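Local coordinates for transcriptional activator HlyU (Vibrio cholerae, PDB 4K2E), which activates transcription of the hemolysin gene hlyA as a winged-helix DNA-binding protein of the ArsR family and may promote expression of other virulence determinants, at the interface of chains A and B. Coordinates in Å, arbitrary orientation; residue numbers count along the deposited sequence, not the author numbering. Chains: chain A/B, Transcriptional activator HlyU.

The two contacts belong to one two-fold symmetric interface between HlyU chains, and the centres of their C-alpha atoms lie about 20 Å apart. Contact 1 pairs the C-terminal helices, 94-108 of chain A and 94-107 of chain B, through an apolar core. Contact 2 shares no residue with it: the start of helix 16-32 of chain A reaches over chain B to helix 35-40 and the end of helix 51-58. Together they would join the chains at a central seam and, farther out, tie an N-terminal segment to the partner's DNA-binding unit, as expected for the dimer of an ArsR-type regulator.

Contact 1: the interface of chains A and B. Residues chain A 95, 98-99, 102, 106; chain B 95, 98-99, 102-103, 106.
Helices 94-108 of chain A and 94-107 of chain B run nearly antiparallel, the CA atoms of A:Leu102 and B:Leu102 8.2 Å apart, so the residues near one helix start face those near the other's end. The two leucines form the centre. Each carries CG anti to its backbone N (chi1 175° in A:Leu102), and the two side chains pass alongside each other, each CD2 set beside the other's CB and CD2 (3.7 Å between A:Leu102 CD2 and B:Leu102 CD2). The same branch of each leucine lies against the opposite helix backbone: A:Leu102 CD2 is 3.4 Å from the carbonyl O of B:Ala98, and B:Leu102 CD2 meets A:Ala98 O likewise.

The methionines break the symmetry. A:Met99 has CG anti to the backbone N (chi1 -179°) and a chain bent at chi2 and chi3, which swings its terminal methyl across the seam. There CE packs obliquely against B:Leu102 CD2 at 3.5 Å and also touches B:Leu103 CD2 at 3.6 Å. B:Met99 instead places CG beside its backbone N (chi1 -64°) and meets A:Leu106 farther back along its chain, with B:Met99 CG 3.9 Å from A:Leu106 CD1.

At the flanks, A:Leu106 sets CB against B:Glu95 CG and CD1 by the B:Glu95 backbone O; B:Leu106 turns CD1 to CA and O of A:Glu95 and CD2 to A:Ala98 CB. Polar groups enter through a water at one flank, 2.8 Å from the carboxylate OE2 of A:Glu95 and 2.7 Å from the backbone O of B:Leu106. The patch forms the central seam of the assembly, where the last helix of each chain packs between the two winged-helix units.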
loop_
_atom_site.group_PDB
_atom_site.type_symbol
_atom_site.label_atom_id
_atom_site.label_comp_id
_atom_site.label_asym_id
_atom_site.label_seq_id
_atom_site.Cartn_x
_atom_site.Cartn_y
_atom_site.Cartn_z
ATOM N N GLU A 95 1.153 12.309 2.008
ATOM C CA GLU A 95 1.487 10.893 1.918
ATOM C C GLU A 95 0.706 10.234 0.801
ATOM O O GLU A 95 1.282 9.486 -0.002
ATOM C CB GLU A 95 1.211 10.135 3.235
ATOM C CG GLU A 95 2.084 10.548 4.412
ATOM C CD GLU A 95 1.699 11.895 5.002
ATOM O OE1 GLU A 95 0.500 12.263 4.956
ATOM O OE2 GLU A 95 2.609 12.587 5.500
ATOM N N ALA A 98 1.981 11.509 -2.637
ATOM C CA ALA A 98 3.274 10.888 -2.952
ATOM C C ALA A 98 3.122 9.415 -3.366
ATOM O O ALA A 98 3.743 8.934 -4.343
ATOM C CB ALA A 98 4.226 11.028 -1.762
ATOM N N MET A 99 2.264 8.691 -2.649
ATOM C CA MET A 99 2.102 7.280 -2.961
ATOM C C MET A 99 1.404 7.084 -4.312
ATOM O O MET A 99 1.810 6.236 -5.092
ATOM C CB MET A 99 1.373 6.545 -1.828
ATOM C CG MET A 99 1.179 5.044 -2.084
ATOM S SD MET A 99 2.734 4.103 -2.218
ATOM C CE MET A 99 3.617 4.650 -0.742
ATOM N N LEU A 102 3.745 7.847 -7.165
ATOM C CA LEU A 102 4.670 6.741 -7.358
ATOM C C LEU A 102 4.001 5.588 -8.101
ATOM O O LEU A 102 4.543 5.050 -9.057
ATOM C CB LEU A 102 5.266 6.258 -6.016
ATOM C CG LEU A 102 6.152 5.010 -6.167
ATOM C CD1 LEU A 102 7.276 5.267 -7.151
ATOM C CD2 LEU A 102 6.727 4.553 -4.812
ATOM N N LEU A 106 5.065 3.801 -11.643
ATOM C CA LEU A 106 5.422 2.376 -11.728
ATOM C C LEU A 106 4.488 1.608 -12.662
ATOM O O LEU A 106 4.916 0.702 -13.389
ATOM C CB LEU A 106 5.355 1.725 -10.348
ATOM C CG LEU A 106 6.289 2.243 -9.256
ATOM C CD1 LEU A 106 5.877 1.680 -7.888
ATOM C CD2 LEU A 106 7.751 1.944 -9.594
ATOM N N GLU B 95 9.264 -2.346 -8.168
ATOM C CA GLU B 95 8.064 -1.720 -7.637
ATOM C C GLU B 95 8.059 -1.785 -6.132
ATOM O O GLU B 95 7.805 -0.800 -5.447
ATOM C CB GLU B 95 6.790 -2.380 -8.209
ATOM C CG GLU B 95 6.578 -2.178 -9.730
ATOM C CD GLU B 95 7.319 -3.201 -10.590
ATOM O OE1 GLU B 95 7.692 -4.275 -10.066
ATOM O OE2 GLU B 95 7.534 -2.925 -11.797
ATOM N N ALA B 98 10.762 0.535 -4.621
ATOM C CA ALA B 98 10.472 1.959 -4.676
ATOM C C ALA B 98 9.348 2.275 -3.700
ATOM O O ALA B 98 9.359 3.323 -3.053
ATOM C CB ALA B 98 10.100 2.394 -6.103
ATOM N N MET B 99 8.397 1.354 -3.554
ATOM C CA MET B 99 7.308 1.580 -2.595
ATOM C C MET B 99 7.817 1.626 -1.146
ATOM O O MET B 99 7.436 2.528 -0.395
ATOM C CB MET B 99 6.131 0.584 -2.781
ATOM C CG MET B 99 5.400 0.683 -4.119
ATOM S SD MET B 99 4.356 -0.759 -4.525
ATOM C CE MET B 99 2.967 -0.532 -3.413
ATOM N N LEU B 102 9.855 4.770 -0.561
ATOM C CA LEU B 102 8.941 5.904 -0.367
ATOM C C LEU B 102 8.381 5.884 1.045
ATOM O O LEU B 102 8.471 6.873 1.753
ATOM C CB LEU B 102 7.811 5.906 -1.400
ATOM C CG LEU B 102 6.736 6.981 -1.153
ATOM C CD1 LEU B 102 7.391 8.329 -1.035
ATOM C CD2 LEU B 102 5.718 7.003 -2.289
ATOM N N LEU B 103 7.821 4.747 1.454
ATOM C CA LEU B 103 7.203 4.635 2.780
ATOM C C LEU B 103 8.149 4.947 3.913
ATOM O O LEU B 103 7.770 5.564 4.917
ATOM C CB LEU B 103 6.583 3.251 2.977
ATOM C CG LEU B 103 5.298 3.069 2.167
ATOM C CD1 LEU B 103 4.918 1.645 2.253
ATOM C CD2 LEU B 103 4.168 3.908 2.749
ATOM N N LEU B 106 8.444 8.607 4.063
ATOM C CA LEU B 106 7.238 9.281 4.539
ATOM C C LEU B 106 7.016 9.103 6.030
ATOM O O LEU B 106 6.623 10.046 6.704
ATOM C CB LEU B 106 6.000 8.776 3.788
ATOM C CG LEU B 106 5.866 9.046 2.291
ATOM C CD1 LEU B 106 4.674 8.253 1.716
ATOM C CD2 LEU B 106 5.702 10.534 2.015
HETATM O O HOH W 1 5.311 12.219 5.870
#

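Contact 2: the interface of chains A and B. Residues chain A 15, 18-19; chain B 36, 39, 43, 57-59.
The side chains of A:Leu15 and A:Met18 supply the packed part of this contact, though both, with A:Glu19, are poorly ordered. A:Met18, with CG anti to its backbone N (chi1 180°), runs straight as far as its sulfur and bends at chi3. It crosses B:Gln39 obliquely, its CG 3.6 Å from B:Gln39 CG; its sulfur continues over the B:Gln39 aliphatic chain towards B:Met43. A:Leu15 divides its methyls: CD1 sits by the polar ends of B:Gln39 and B:Arg36, while CD2 lies 3.5 Å from the carbonyl O of B:Leu58 and 3.8 Å from CD of B:Glu59.

That leucine carbonyl is also held within chain B. The guanidinium NH1 of B:Arg36 hydrogen-bonds to B:Leu58 O at 2.7 Å, on a lone pair in the carbonyl plane, tying helix 35-40 to the end of helix 51-58.

The polar side is looser. A:Glu19 OE2 stands over one face of the B:Arg36 guanidinium, toward its rim and beside a water, 3.7 Å from NH2 in a long salt bridge with the flat groups turned 53° apart. The water makes a second, indirect link, 2.6 Å from A:Glu19 OE2 and receiving a fairly straight bond from the amide NE2 of B:Gln39 (3.1 Å, 160° at H). Helix 51-58 opens the helix-turn-helix, so this contact may help hold the partner's DNA-binding unit against the N-terminal helix, and so perhaps influence how the two units are spaced.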
loop_
_atom_site.group_PDB
_atom_site.type_symbol
_atom_site.label_atom_id
_atom_site.label_comp_id
_atom_site.label_asym_id
_atom_site.label_seq_id
_atom_site.Cartn_x
_atom_site.Cartn_y
_atom_site.Cartn_z
ATOM N N LEU A 15 12.133 -1.730 17.482
ATOM C CA LEU A 15 10.902 -2.410 17.096
ATOM C C LEU A 15 9.674 -1.571 17.434
ATOM O O LEU A 15 8.738 -1.502 16.649
ATOM C CB LEU A 15 10.794 -3.783 17.770
ATOM C CG LEU A 15 9.428 -4.472 17.623
ATOM C CD1 LEU A 15 9.088 -4.735 16.166
ATOM C CD2 LEU A 15 9.356 -5.757 18.427
ATOM N N MET A 18 9.153 1.334 15.067
ATOM C CA MET A 18 8.757 0.685 13.831
ATOM C C MET A 18 7.294 0.269 13.918
ATOM O O MET A 18 6.585 0.319 12.922
ATOM C CB MET A 18 9.657 -0.521 13.527
ATOM C CG MET A 18 9.276 -1.253 12.234
ATOM S SD MET A 18 10.386 -2.608 11.770
ATOM C CE MET A 18 11.153 -2.974 13.345
ATOM N N GLU A 19 6.833 -0.120 15.107
ATOM C CA GLU A 19 5.416 -0.461 15.275
ATOM C C GLU A 19 4.540 0.807 15.203
ATOM O O GLU A 19 3.468 0.821 14.566
ATOM C CB GLU A 19 5.187 -1.241 16.578
ATOM C CG GLU A 19 5.849 -2.633 16.607
ATOM C CD GLU A 19 5.530 -3.430 17.872
ATOM O OE1 GLU A 19 5.863 -2.958 18.984
ATOM O OE2 GLU A 19 4.956 -4.536 17.755
ATOM N N ARG B 36 2.933 -6.353 10.536
ATOM C CA ARG B 36 4.096 -7.258 10.553
ATOM C C ARG B 36 4.711 -7.429 9.160
ATOM O O ARG B 36 5.944 -7.353 8.999
ATOM C CB ARG B 36 3.758 -8.606 11.171
ATOM C CG ARG B 36 3.449 -8.500 12.646
ATOM C CD ARG B 36 4.595 -7.824 13.365
ATOM N NE ARG B 36 4.497 -7.990 14.802
ATOM C CZ ARG B 36 5.548 -7.910 15.629
ATOM N NH1 ARG B 36 6.757 -7.642 15.138
ATOM N NH2 ARG B 36 5.399 -8.087 16.940
ATOM N N GLN B 39 6.636 -4.320 8.366
ATOM C CA GLN B 39 7.877 -4.296 9.155
ATOM C C GLN B 39 8.975 -5.145 8.512
ATOM O O GLN B 39 10.151 -4.713 8.412
ATOM C CB GLN B 39 7.598 -4.794 10.572
ATOM C CG GLN B 39 6.844 -3.793 11.397
ATOM C CD GLN B 39 6.350 -4.352 12.713
ATOM O OE1 GLN B 39 6.820 -5.393 13.182
ATOM N NE2 GLN B 39 5.384 -3.666 13.311
ATOM N N MET B 43 12.533 -3.748 6.949
ATOM C CA MET B 43 13.820 -4.236 7.430
ATOM C C MET B 43 14.678 -4.773 6.270
ATOM O O MET B 43 15.902 -4.662 6.288
ATOM C CB MET B 43 13.599 -5.350 8.450
ATOM C CG MET B 43 13.117 -4.883 9.802
ATOM S SD MET B 43 12.929 -6.344 10.849
ATOM C CE MET B 43 14.532 -7.118 10.691
ATOM N N ARG B 57 14.601 -9.598 15.498
ATOM C CA ARG B 57 14.267 -8.173 15.543
ATOM C C ARG B 57 12.765 -7.910 15.730
ATOM O O ARG B 57 12.370 -6.958 16.387
ATOM C CB ARG B 57 14.821 -7.458 14.302
ATOM C CG ARG B 57 16.306 -7.113 14.477
ATOM C CD ARG B 57 17.020 -6.804 13.170
ATOM N NE ARG B 57 16.618 -5.525 12.591
ATOM C CZ ARG B 57 17.123 -5.027 11.465
ATOM N NH1 ARG B 57 18.060 -5.697 10.801
ATOM N NH2 ARG B 57 16.695 -3.861 11.000
ATOM N N LEU B 58 11.935 -8.779 15.165
ATOM C CA LEU B 58 10.483 -8.600 15.182
ATOM C C LEU B 58 9.835 -9.108 16.461
ATOM O O LEU B 58 8.680 -8.744 16.762
ATOM C CB LEU B 58 9.858 -9.313 13.973
ATOM C CG LEU B 58 10.261 -8.743 12.618
ATOM C CD1 LEU B 58 10.236 -9.818 11.555
ATOM C CD2 LEU B 58 9.310 -7.632 12.210
ATOM N N GLU B 59 10.571 -9.916 17.232
ATOM C CA GLU B 59 10.002 -10.586 18.409
ATOM C C GLU B 59 8.726 -11.386 18.076
ATOM O O GLU B 59 7.680 -11.244 18.732
ATOM C CB GLU B 59 9.761 -9.605 19.562
ATOM C CG GLU B 59 11.033 -8.984 20.092
ATOM C CD GLU B 59 10.775 -7.947 21.169
ATOM O OE1 GLU B 59 9.630 -7.849 21.672
ATOM O OE2 GLU B 59 11.727 -7.217 21.497
HETATM O O HOH W 2 3.586 -4.776 15.610
#